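Local coordinates for myosin-I heavy chain (Dictyostelium discoideum, PDB 5EJY), which is an actin-based motor with ATPase activity that acts early in phagocytosis and in adhesion, this chain being a MyTH4-FERM part of its tail, at residues K403-E415 against N426-Y439. Residues are numbered along the deposited sequence; the frame is centred on the assembly and turned at random.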
loop_
_atom_site.group_PDB
_atom_site.type_symbol
_atom_site.label_atom_id
_atom_site.label_comp_id
_atom_site.label_asym_id
_atom_site.label_seq_id
_atom_site.Cartn_x
_atom_site.Cartn_y
_atom_site.Cartn_z
ATOM N N LYS A 403 25.630 -10.853 15.060
ATOM C CA LYS A 403 26.073 -10.515 16.416
ATOM C C LYS A 403 25.971 -9.023 16.727
ATOM O O LYS A 403 26.271 -8.598 17.848
ATOM C CB LYS A 403 27.505 -11.005 16.665
ATOM C CG LYS A 403 27.661 -12.522 16.653
ATOM C CD LYS A 403 26.793 -13.187 17.714
ATOM C CE LYS A 403 27.009 -14.697 17.746
ATOM N N HIS A 404 25.560 -8.224 15.746
ATOM C CA HIS A 404 25.348 -6.795 15.995
ATOM C C HIS A 404 24.149 -6.599 16.916
ATOM O O HIS A 404 23.170 -7.335 16.810
ATOM C CB HIS A 404 25.136 -6.044 14.684
ATOM C CG HIS A 404 25.223 -4.558 14.826
ATOM N ND1 HIS A 404 24.190 -3.797 15.334
ATOM C CD2 HIS A 404 26.226 -3.694 14.540
ATOM C CE1 HIS A 404 24.554 -2.526 15.347
ATOM N NE2 HIS A 404 25.782 -2.436 14.865
ATOM N N PRO A 405 24.230 -5.623 17.850
ATOM C CA PRO A 405 23.136 -5.351 18.787
ATOM C C PRO A 405 21.764 -5.203 18.117
ATOM O O PRO A 405 20.754 -5.555 18.716
ATOM C CB PRO A 405 23.546 -4.008 19.421
ATOM C CG PRO A 405 25.013 -4.005 19.360
ATOM C CD PRO A 405 25.387 -4.740 18.089
ATOM N N LEU A 406 21.730 -4.704 16.887
ATOM C CA LEU A 406 20.450 -4.421 16.222
ATOM C C LEU A 406 19.911 -5.586 15.387
ATOM O O LEU A 406 18.830 -5.486 14.789
ATOM C CB LEU A 406 20.569 -3.169 15.348
ATOM C CG LEU A 406 20.863 -1.864 16.089
ATOM C CD1 LEU A 406 20.880 -0.710 15.123
ATOM C CD2 LEU A 406 19.828 -1.627 17.183
ATOM N N ALA A 407 20.656 -6.686 15.337
ATOM C CA ALA A 407 20.177 -7.876 14.634
ATOM C C ALA A 407 18.878 -8.375 15.227
ATOM O O ALA A 407 18.719 -8.414 16.439
ATOM C CB ALA A 407 21.231 -8.990 14.666
ATOM N N ASN A 408 17.942 -8.766 14.366
ATOM C CA ASN A 408 16.696 -9.375 14.827
ATOM C C ASN A 408 15.785 -8.422 15.608
ATOM O O ASN A 408 14.998 -8.845 16.452
ATOM C CB ASN A 408 16.998 -10.632 15.633
ATOM C CG ASN A 408 17.815 -11.633 14.838
ATOM O OD1 ASN A 408 17.464 -11.971 13.705
ATOM N ND2 ASN A 408 18.924 -12.086 15.408
ATOM N N CYS A 409 15.886 -7.136 15.294
ATOM C CA CYS A 409 15.041 -6.114 15.907
ATOM C C CYS A 409 14.317 -5.301 14.842
ATOM O O CYS A 409 14.886 -5.014 13.794
ATOM C CB CYS A 409 15.901 -5.133 16.715
ATOM S SG CYS A 409 16.695 -5.830 18.175
ATOM N N SER A 410 13.091 -4.884 15.142
ATOM C CA SER A 410 12.379 -3.920 14.306
ATOM C C SER A 410 12.895 -2.533 14.687
ATOM O O SER A 410 12.815 -2.142 15.849
ATOM C CB SER A 410 10.871 -4.003 14.562
ATOM O OG SER A 410 10.406 -5.351 14.536
ATOM N N LEU A 411 13.409 -1.793 13.713
ATOM C CA LEU A 411 14.147 -0.568 13.991
ATOM C C LEU A 411 13.321 0.673 13.689
ATOM O O LEU A 411 12.629 0.736 12.668
ATOM C CB LEU A 411 15.432 -0.533 13.166
ATOM C CG LEU A 411 16.388 -1.709 13.364
ATOM C CD1 LEU A 411 17.648 -1.502 12.549
ATOM C CD2 LEU A 411 16.706 -1.889 14.855
ATOM N N VAL A 412 13.409 1.662 14.575
ATOM C CA VAL A 412 12.710 2.930 14.399
ATOM C C VAL A 412 13.618 4.076 14.847
ATOM O O VAL A 412 14.088 4.091 15.988
ATOM C CB VAL A 412 11.407 2.986 15.230
ATOM C CG1 VAL A 412 10.667 4.302 14.978
ATOM C CG2 VAL A 412 10.505 1.791 14.913
ATOM N N VAL A 413 13.862 5.028 13.955
ATOM C CA VAL A 413 14.681 6.200 14.286
ATOM C C VAL A 413 13.825 7.231 15.018
ATOM O O VAL A 413 12.766 7.634 14.524
ATOM C CB VAL A 413 15.286 6.842 13.019
ATOM C CG1 VAL A 413 16.072 8.117 13.366
ATOM C CG2 VAL A 413 16.171 5.847 12.285
ATOM N N CYS A 414 14.280 7.658 16.197
ATOM C CA CYS A 414 13.505 8.572 17.016
ATOM C C CYS A 414 14.325 9.734 17.570
ATOM O O CYS A 414 15.558 9.739 17.531
ATOM C CB CYS A 414 12.870 7.845 18.208
ATOM S SG CYS A 414 11.813 6.465 17.800
ATOM N N GLU A 415 13.607 10.708 18.106
ATOM C CA GLU A 415 14.232 11.740 18.919
ATOM C C GLU A 415 13.268 12.146 20.022
ATOM O O GLU A 415 12.074 11.854 19.959
ATOM C CB GLU A 415 14.641 12.932 18.059
ATOM C CG GLU A 415 13.494 13.644 17.380
ATOM C CD GLU A 415 13.979 14.606 16.308
ATOM O OE1 GLU A 415 14.897 14.231 15.545
ATOM O OE2 GLU A 415 13.452 15.737 16.238
ATOM N N ASN A 426 18.847 12.016 20.133
ATOM C CA ASN A 426 18.646 11.102 19.021
ATOM C C ASN A 426 18.939 9.686 19.467
ATOM O O ASN A 426 20.001 9.405 20.020
ATOM C CB ASN A 426 19.529 11.486 17.832
ATOM C CG ASN A 426 19.316 12.918 17.391
ATOM O OD1 ASN A 426 18.418 13.216 16.600
ATOM N ND2 ASN A 426 20.143 13.819 17.905
ATOM N N PHE A 427 17.985 8.790 19.246
ATOM C CA PHE A 427 18.165 7.410 19.642
ATOM C C PHE A 427 17.409 6.502 18.665
ATOM O O PHE A 427 16.735 6.977 17.748
ATOM C CB PHE A 427 17.657 7.196 21.070
ATOM C CG PHE A 427 16.212 7.587 21.269
ATOM C CD1 PHE A 427 15.859 8.912 21.470
ATOM C CD2 PHE A 427 15.208 6.629 21.245
ATOM C CE1 PHE A 427 14.529 9.278 21.649
ATOM C CE2 PHE A 427 13.877 6.979 21.416
ATOM C CZ PHE A 427 13.532 8.312 21.621
ATOM N N VAL A 428 17.534 5.204 18.879
ATOM C CA VAL A 428 16.849 4.220 18.042
ATOM C C VAL A 428 15.975 3.418 18.987
ATOM O O VAL A 428 16.394 3.089 20.101
ATOM C CB VAL A 428 17.868 3.298 17.349
ATOM C CG1 VAL A 428 17.192 2.034 16.791
ATOM C CG2 VAL A 428 18.611 4.053 16.243
ATOM N N LEU A 429 14.740 3.157 18.591
ATOM C CA LEU A 429 13.959 2.145 19.286
ATOM C C LEU A 429 14.144 0.838 18.531
ATOM O O LEU A 429 13.870 0.753 17.330
ATOM C CB LEU A 429 12.484 2.523 19.371
ATOM C CG LEU A 429 12.172 3.706 20.291
ATOM C CD1 LEU A 429 10.670 3.944 20.410
ATOM C CD2 LEU A 429 12.781 3.459 21.678
ATOM N N ALA A 430 14.654 -0.169 19.226
ATOM C CA ALA A 430 14.831 -1.485 18.636
ATOM C C ALA A 430 13.845 -2.423 19.315
ATOM O O ALA A 430 14.012 -2.757 20.491
ATOM C CB ALA A 430 16.269 -1.959 18.837
ATOM N N LEU A 431 12.791 -2.816 18.598
ATOM C CA LEU A 431 11.742 -3.637 19.201
ATOM C C LEU A 431 11.870 -5.116 18.821
ATOM O O LEU A 431 12.077 -5.466 17.654
ATOM C CB LEU A 431 10.337 -3.115 18.854
ATOM C CG LEU A 431 9.931 -1.727 19.370
ATOM C CD1 LEU A 431 10.602 -0.653 18.534
ATOM C CD2 LEU A 431 8.422 -1.554 19.351
ATOM N N ASN A 432 11.769 -5.981 19.824
ATOM C CA ASN A 432 11.780 -7.421 19.594
ATOM C C ASN A 432 10.890 -8.074 20.642
ATOM O O ASN A 432 10.198 -7.369 21.385
ATOM C CB ASN A 432 13.211 -7.972 19.615
ATOM C CG ASN A 432 13.945 -7.653 20.909
ATOM O OD1 ASN A 432 13.329 -7.504 21.956
ATOM N ND2 ASN A 432 15.263 -7.547 20.835
ATOM N N VAL A 433 10.882 -9.401 20.711
ATOM C CA VAL A 433 10.004 -10.075 21.669
ATOM C C VAL A 433 10.399 -9.791 23.121
ATOM O O VAL A 433 9.603 -9.993 24.031
ATOM C CB VAL A 433 9.956 -11.605 21.442
ATOM C CG1 VAL A 433 9.333 -11.922 20.072
ATOM C CG2 VAL A 433 11.358 -12.209 21.582
ATOM N N ASN A 434 11.617 -9.300 23.330
ATOM C CA ASN A 434 12.110 -9.012 24.682
ATOM C C ASN A 434 11.748 -7.640 25.224
ATOM O O ASN A 434 11.971 -7.367 26.406
ATOM C CB ASN A 434 13.626 -9.166 24.735
ATOM C CG ASN A 434 14.059 -10.577 24.475
ATOM O OD1 ASN A 434 13.365 -11.518 24.854
ATOM N ND2 ASN A 434 15.196 -10.742 23.811
ATOM N N GLY A 435 11.211 -6.772 24.371
ATOM C CA GLY A 435 10.858 -5.432 24.805
ATOM C C GLY A 435 11.135 -4.314 23.820
ATOM O O GLY A 435 11.587 -4.539 22.690
ATOM N N ILE A 436 10.825 -3.097 24.255
ATOM C CA ILE A 436 11.111 -1.895 23.493
ATOM C C ILE A 436 12.439 -1.331 23.950
ATOM O O ILE A 436 12.540 -0.720 25.015
ATOM C CB ILE A 436 10.014 -0.840 23.697
ATOM C CG1 ILE A 436 8.647 -1.435 23.339
ATOM C CG2 ILE A 436 10.316 0.394 22.852
ATOM C CD1 ILE A 436 7.471 -0.604 23.789
ATOM N N ASN A 437 13.461 -1.528 23.137
ATOM C CA ASN A 437 14.815 -1.196 23.537
ATOM C C ASN A 437 15.302 0.160 23.042
ATOM O O ASN A 437 15.255 0.469 21.852
ATOM C CB ASN A 437 15.762 -2.317 23.109
ATOM C CG ASN A 437 15.285 -3.673 23.587
ATOM O OD1 ASN A 437 15.271 -3.937 24.787
ATOM N ND2 ASN A 437 14.863 -4.531 22.655
ATOM N N ILE A 438 15.759 0.978 23.976
ATOM C CA ILE A 438 16.339 2.258 23.629
ATOM C C ILE A 438 17.815 2.039 23.374
ATOM O O ILE A 438 18.551 1.569 24.252
ATOM C CB ILE A 438 16.145 3.297 24.770
ATOM C CG1 ILE A 438 14.647 3.501 25.042
ATOM C CG2 ILE A 438 16.806 4.609 24.395
ATOM C CD1 ILE A 438 14.321 4.265 26.347
ATOM N N TYR A 439 18.247 2.409 22.174
ATOM C CA TYR A 439 19.584 2.118 21.708
ATOM C C TYR A 439 20.248 3.399 21.253
ATOM O O TYR A 439 19.617 4.251 20.626
ATOM C CB TYR A 439 19.498 1.128 20.550
ATOM C CG TYR A 439 20.799 0.801 19.865
ATOM C CD1 TYR A 439 21.633 -0.191 20.362
ATOM C CD2 TYR A 439 21.174 1.449 18.698
ATOM C CE1 TYR A 439 22.812 -0.515 19.729
ATOM C CE2 TYR A 439 22.347 1.129 18.053
ATOM C CZ TYR A 439 23.165 0.145 18.574
ATOM O OH TYR A 439 24.345 -0.179 17.941
HETATM O O HOH W 1 16.983 11.217 15.248
#
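Leu406 and Tyr439 meet on the face of the hairpin sheet that also carries Leu411, Val428 and Ala430. Leu406 CB makes no close contact with 426-439, but chi1 of -64°, with CG anti to the carbonyl carbon, leads CG to the CE2-CZ side of the phenol ring. CD1 then lies near CE2, and CD2 directly above the ring centre, 3.6 Å from the Tyr439 centroid and 9° off the normal, a CH-pi contact. CD2 also touches Ala430 CB at 3.9 Å. Pro405 CB lies 3.6 Å from Tyr439 CE1, and the His404 side chain, crossing that of Tyr439 at about a right angle, brings CE1 near the hydroxyl. The loop before strand 410-415 is held in shape by Leu406 N, which donates to His404 ND1 close to the imidazole plane (3.0 Å).

Six backbone hydrogen bonds, two at each of the pairs Ser410-Leu431, Val412-Leu429 and Cys414-Phe427, show antiparallel pairing of the hairpin strands. On the other face, Phe427 has CG between its backbone N and carbonyl carbon (chi1 57°), which swings the ring toward strand 410-415. Cys414 CB lies over one ring face, 3.8 Å from the Phe427 centroid, while its SG turns to Leu429 CG at 3.7 Å. Where the connecting loop joins the strands, a water bridges Cys414 O and Asn426 OD1.

Strand 435-440 continues this antiparallel sheet toward strand 445-450. Helix 484-499 packs on Ser410, Val412 and Leu431, consistent with the PH/PTB-like F3 lobe of a FERM domain and its C-terminal helix. Helix 304-322, of the central FERM lobe, meets His404 and Leu411, probably where the lobes adjoin.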